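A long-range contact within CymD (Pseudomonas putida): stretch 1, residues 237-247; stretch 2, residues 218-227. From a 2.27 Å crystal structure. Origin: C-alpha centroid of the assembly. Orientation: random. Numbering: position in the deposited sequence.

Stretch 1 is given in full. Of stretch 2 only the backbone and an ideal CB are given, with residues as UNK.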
# COMPACT_ATOMS: atom_id res chain seq x y z
N GLY A 237 18.18 8.44 9.17
CA GLY A 237 17.91 7.62 8.00
C GLY A 237 17.08 8.38 6.98
O GLY A 237 16.21 9.19 7.32
N ILE A 238 17.35 8.10 5.71
CA ILE A 238 16.64 8.75 4.61
C ILE A 238 16.44 7.72 3.51
O ILE A 238 17.38 6.99 3.15
CB ILE A 238 17.40 9.99 4.08
CG1 ILE A 238 16.70 10.61 2.88
CG2 ILE A 238 18.78 9.65 3.60
CD1 ILE A 238 15.49 11.39 3.23
N VAL A 239 15.22 7.64 2.98
CA VAL A 239 14.95 6.73 1.87
C VAL A 239 14.02 7.40 0.88
O VAL A 239 13.01 8.01 1.25
CB VAL A 239 14.37 5.37 2.35
CG1 VAL A 239 13.08 5.55 3.13
CG2 VAL A 239 14.14 4.45 1.15
N TYR A 240 14.37 7.28 -0.40
CA TYR A 240 13.51 7.70 -1.50
C TYR A 240 12.88 6.49 -2.16
O TYR A 240 13.57 5.58 -2.63
CB TYR A 240 14.30 8.52 -2.51
CG TYR A 240 13.42 9.13 -3.59
CD1 TYR A 240 12.64 10.25 -3.32
CD2 TYR A 240 13.39 8.59 -4.87
CE1 TYR A 240 11.84 10.82 -4.32
CE2 TYR A 240 12.60 9.16 -5.87
CZ TYR A 240 11.83 10.27 -5.59
OH TYR A 240 11.07 10.80 -6.59
N ASN A 241 11.55 6.49 -2.22
CA ASN A 241 10.79 5.41 -2.83
C ASN A 241 10.39 5.84 -4.24
O ASN A 241 9.83 6.92 -4.42
CB ASN A 241 9.57 5.11 -1.96
CG ASN A 241 9.01 3.74 -2.19
OD1 ASN A 241 9.17 2.86 -1.36
ND2 ASN A 241 8.34 3.54 -3.33
N PHE A 242 10.73 5.03 -5.22
CA PHE A 242 10.52 5.41 -6.61
C PHE A 242 9.05 5.34 -6.98
O PHE A 242 8.26 4.67 -6.32
CB PHE A 242 11.30 4.50 -7.56
CG PHE A 242 12.77 4.48 -7.30
CD1 PHE A 242 13.43 5.61 -6.88
CD2 PHE A 242 13.49 3.31 -7.48
CE1 PHE A 242 14.79 5.59 -6.65
CE2 PHE A 242 14.86 3.29 -7.25
CZ PHE A 242 15.51 4.42 -6.84
N LYS A 243 8.68 6.04 -8.06
CA LYS A 243 7.35 5.91 -8.61
C LYS A 243 7.19 4.52 -9.23
O LYS A 243 8.02 4.09 -10.03
CB LYS A 243 7.07 6.99 -9.66
CG LYS A 243 7.42 8.39 -9.22
CD LYS A 243 6.80 9.42 -10.14
CE LYS A 243 7.69 10.65 -10.23
NZ LYS A 243 7.05 11.72 -11.05
N THR A 244 6.12 3.83 -8.85
CA THR A 244 5.91 2.47 -9.35
C THR A 244 5.21 2.55 -10.70
O THR A 244 4.09 3.07 -10.79
CB THR A 244 5.07 1.66 -8.36
OG1 THR A 244 5.66 1.72 -7.04
CG2 THR A 244 4.99 0.21 -8.81
N HIS A 245 5.86 2.07 -11.75
CA HIS A 245 5.20 2.04 -13.05
C HIS A 245 4.46 0.72 -13.20
O HIS A 245 5.05 -0.30 -13.56
CB HIS A 245 6.17 2.24 -14.20
CG HIS A 245 5.47 2.62 -15.47
ND1 HIS A 245 4.15 3.01 -15.49
CD2 HIS A 245 5.89 2.67 -16.75
CE1 HIS A 245 3.79 3.29 -16.72
NE2 HIS A 245 4.83 3.09 -17.51
N VAL A 246 3.14 0.74 -12.97
CA VAL A 246 2.39 -0.52 -13.02
C VAL A 246 2.03 -0.93 -14.44
O VAL A 246 1.87 -2.13 -14.71
CB VAL A 246 1.11 -0.49 -12.16
CG1 VAL A 246 1.35 0.16 -10.80
CG2 VAL A 246 -0.00 0.14 -12.89
N GLY A 247 1.91 0.00 -15.38
CA GLY A 247 1.56 -0.37 -16.74
C GLY A 247 0.10 -0.79 -16.90
O GLY A 247 -0.68 -0.88 -15.95
N UNK A 218 1.62 -6.60 -14.14
CA UNK A 218 2.93 -6.61 -13.54
C UNK A 218 3.59 -5.26 -13.80
O UNK A 218 3.38 -4.64 -14.83
CB UNK A 218 3.78 -7.76 -14.09
N UNK A 219 4.37 -4.81 -12.83
CA UNK A 219 5.04 -3.53 -12.97
C UNK A 219 6.36 -3.53 -12.22
O UNK A 219 6.86 -4.61 -11.86
CB UNK A 219 4.14 -2.40 -12.47
N UNK A 220 6.92 -2.36 -11.95
CA UNK A 220 8.22 -2.28 -11.34
C UNK A 220 8.27 -1.05 -10.45
O UNK A 220 7.80 0.02 -10.84
CB UNK A 220 9.32 -2.24 -12.40
N UNK A 221 8.83 -1.23 -9.25
CA UNK A 221 9.11 -0.15 -8.32
C UNK A 221 10.45 -0.30 -7.60
O UNK A 221 11.30 -1.09 -8.02
CB UNK A 221 7.98 -0.06 -7.29
N UNK A 222 10.66 0.44 -6.53
CA UNK A 222 11.91 0.32 -5.81
C UNK A 222 12.13 1.51 -4.90
O UNK A 222 11.33 2.46 -4.86
CB UNK A 222 13.08 0.18 -6.79
N UNK A 223 13.24 1.43 -4.15
CA UNK A 223 13.63 2.44 -3.18
C UNK A 223 15.14 2.44 -3.02
O UNK A 223 15.81 1.45 -3.31
CB UNK A 223 12.94 2.20 -1.83
N UNK A 224 15.66 3.58 -2.56
CA UNK A 224 17.09 3.81 -2.38
C UNK A 224 17.27 4.65 -1.12
O UNK A 224 16.77 5.78 -1.06
CB UNK A 224 17.71 4.50 -3.60
N UNK A 225 17.95 4.10 -0.10
CA UNK A 225 18.02 4.76 1.19
C UNK A 225 19.40 4.64 1.81
O UNK A 225 20.27 3.95 1.30
CB UNK A 225 16.97 4.18 2.14
N UNK A 226 19.58 5.35 2.92
CA UNK A 226 20.81 5.26 3.70
C UNK A 226 20.50 5.50 5.17
O UNK A 226 19.43 6.02 5.52
CB UNK A 226 21.85 6.26 3.20
N UNK A 227 21.41 5.06 6.04
CA UNK A 227 21.38 5.44 7.45
C UNK A 227 22.75 5.94 7.85
O UNK A 227 23.77 5.54 7.28
CB UNK A 227 20.95 4.27 8.34

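The two stretches run antiparallel, so stretch 2 meets Gly237 with position 227 and Val246 with position 219.

At position 218 CA-to-CB points away from stretch 1. The ideal CB has nothing of stretch 1 within 5.5 Å, so almost any side chain fits. The residue is Trp218, with chi1 m.

Position 219 points toward stretch 1, into no space. Its ideal CB lies 2.5 Å from His245 O and 2.6 Å from Val246 CA, both clashes. Only glycine avoids these clashes, and Gly219 is found.

Position 220 points sideways, with its ideal CB 4.8 Å from His245 O. Many side chains would do; phi/psi of -147/136 suits a beta-branched one. It is Ile220, whose side-chain end leads away. Its backbone pairs with His245: Ile220 N to His245 O is 3.2 Å, and His245 N to Ile220 O is 3.0 Å.

At position 221 the ideal CB would sit 2.9 Å from Thr244 OG1, a clash. Glycine is expected, and Gly221 is there.

Position 222 has phi/psi of 163/177, where a CB would jam against the preceding carbonyl. That alone calls for glycine. The ideal CB is also tight against Phe242 CD2, at 3.2 Å. Gly222 O accepts a hydrogen bond from Phe242 N at 2.7 Å. A water accepts from Gly222 N and donates to Phe242 O, its O 2.9 Å from each.

Position 223 shares a sheet face with Val239 and Asn241. Its ideal CB is 3.9 Å from Asn241 OD1, an acceptor, and 3.9 Å from Val239 CG2. A donor on a long chain that can bend back would suit, as might a smaller polar residue. It is Arg223, bent at chi1 and chi3, both p. Its NE donates to Asn241 OD1 at 2.9 Å, nearly straight at 172°; NH2 adds a weak bond to Asn241 OD1 at 3.5 Å.

Position 224 lies on the other face, with Tyr240. Its ideal CB is 3.9 Å from Phe242 CZ, so an apolar side chain is favoured, though several would fit. Leu224 packs its CB 3.9 Å from Phe242 CZ. Leu224 N to Tyr240 O and Tyr240 N to Leu224 O are both 2.9 Å hydrogen bonds.

Position 225 lies close to Val239. An ideal CB would clash with Val239 CB at 2.9 Å and be tight to Ile238 O at 3.0 Å, so glycine is expected. Gly225 allows the 3.7 Å approach of its CA to Val239 CA.

Position 226 faces the Ile238 side of the sheet, favouring an apolar residue. Leu226 CG meets Ile238 CG2 at 3.4 Å.

Position 227 pairs with Gly237, which offers no side chain. Small or beta-branched residues suit; it is Thr227, whose CG2 lies beside Gly237.

Stretch 2, residues 218-227: WGIGGRLGLT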
# COMPACT_ATOMS: atom_id res chain seq x y z
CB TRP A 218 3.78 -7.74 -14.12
CG TRP A 218 3.43 -9.06 -13.50
CD1 TRP A 218 2.61 -10.02 -14.02
CD2 TRP A 218 3.83 -9.52 -12.21
NE1 TRP A 218 2.50 -11.07 -13.13
CE2 TRP A 218 3.24 -10.79 -12.02
CE3 TRP A 218 4.65 -9.00 -11.20
CZ2 TRP A 218 3.46 -11.55 -10.86
CZ3 TRP A 218 4.85 -9.75 -10.05
CH2 TRP A 218 4.26 -11.01 -9.89
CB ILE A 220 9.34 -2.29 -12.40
CG1 ILE A 220 10.72 -2.24 -11.75
CG2 ILE A 220 9.20 -1.13 -13.36
CD1 ILE A 220 11.83 -2.20 -12.76
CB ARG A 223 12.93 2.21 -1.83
CG ARG A 223 13.15 0.83 -1.20
CD ARG A 223 12.00 0.47 -0.29
NE ARG A 223 10.79 0.52 -1.09
CZ ARG A 223 10.36 -0.51 -1.80
NH1 ARG A 223 11.04 -1.66 -1.76
NH2 ARG A 223 9.28 -0.39 -2.56
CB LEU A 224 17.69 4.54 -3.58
CG LEU A 224 19.19 4.87 -3.44
CD1 LEU A 224 20.06 3.59 -3.18
CD2 LEU A 224 19.70 5.65 -4.65
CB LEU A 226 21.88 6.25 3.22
CG LEU A 226 21.61 7.75 3.37
CD1 LEU A 226 22.08 8.29 4.71
CD2 LEU A 226 22.25 8.54 2.25
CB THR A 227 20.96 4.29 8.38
OG1 THR A 227 21.96 3.28 8.38
CG2 THR A 227 19.67 3.68 7.92
O HOH W 1 8.53 1.97 -5.33
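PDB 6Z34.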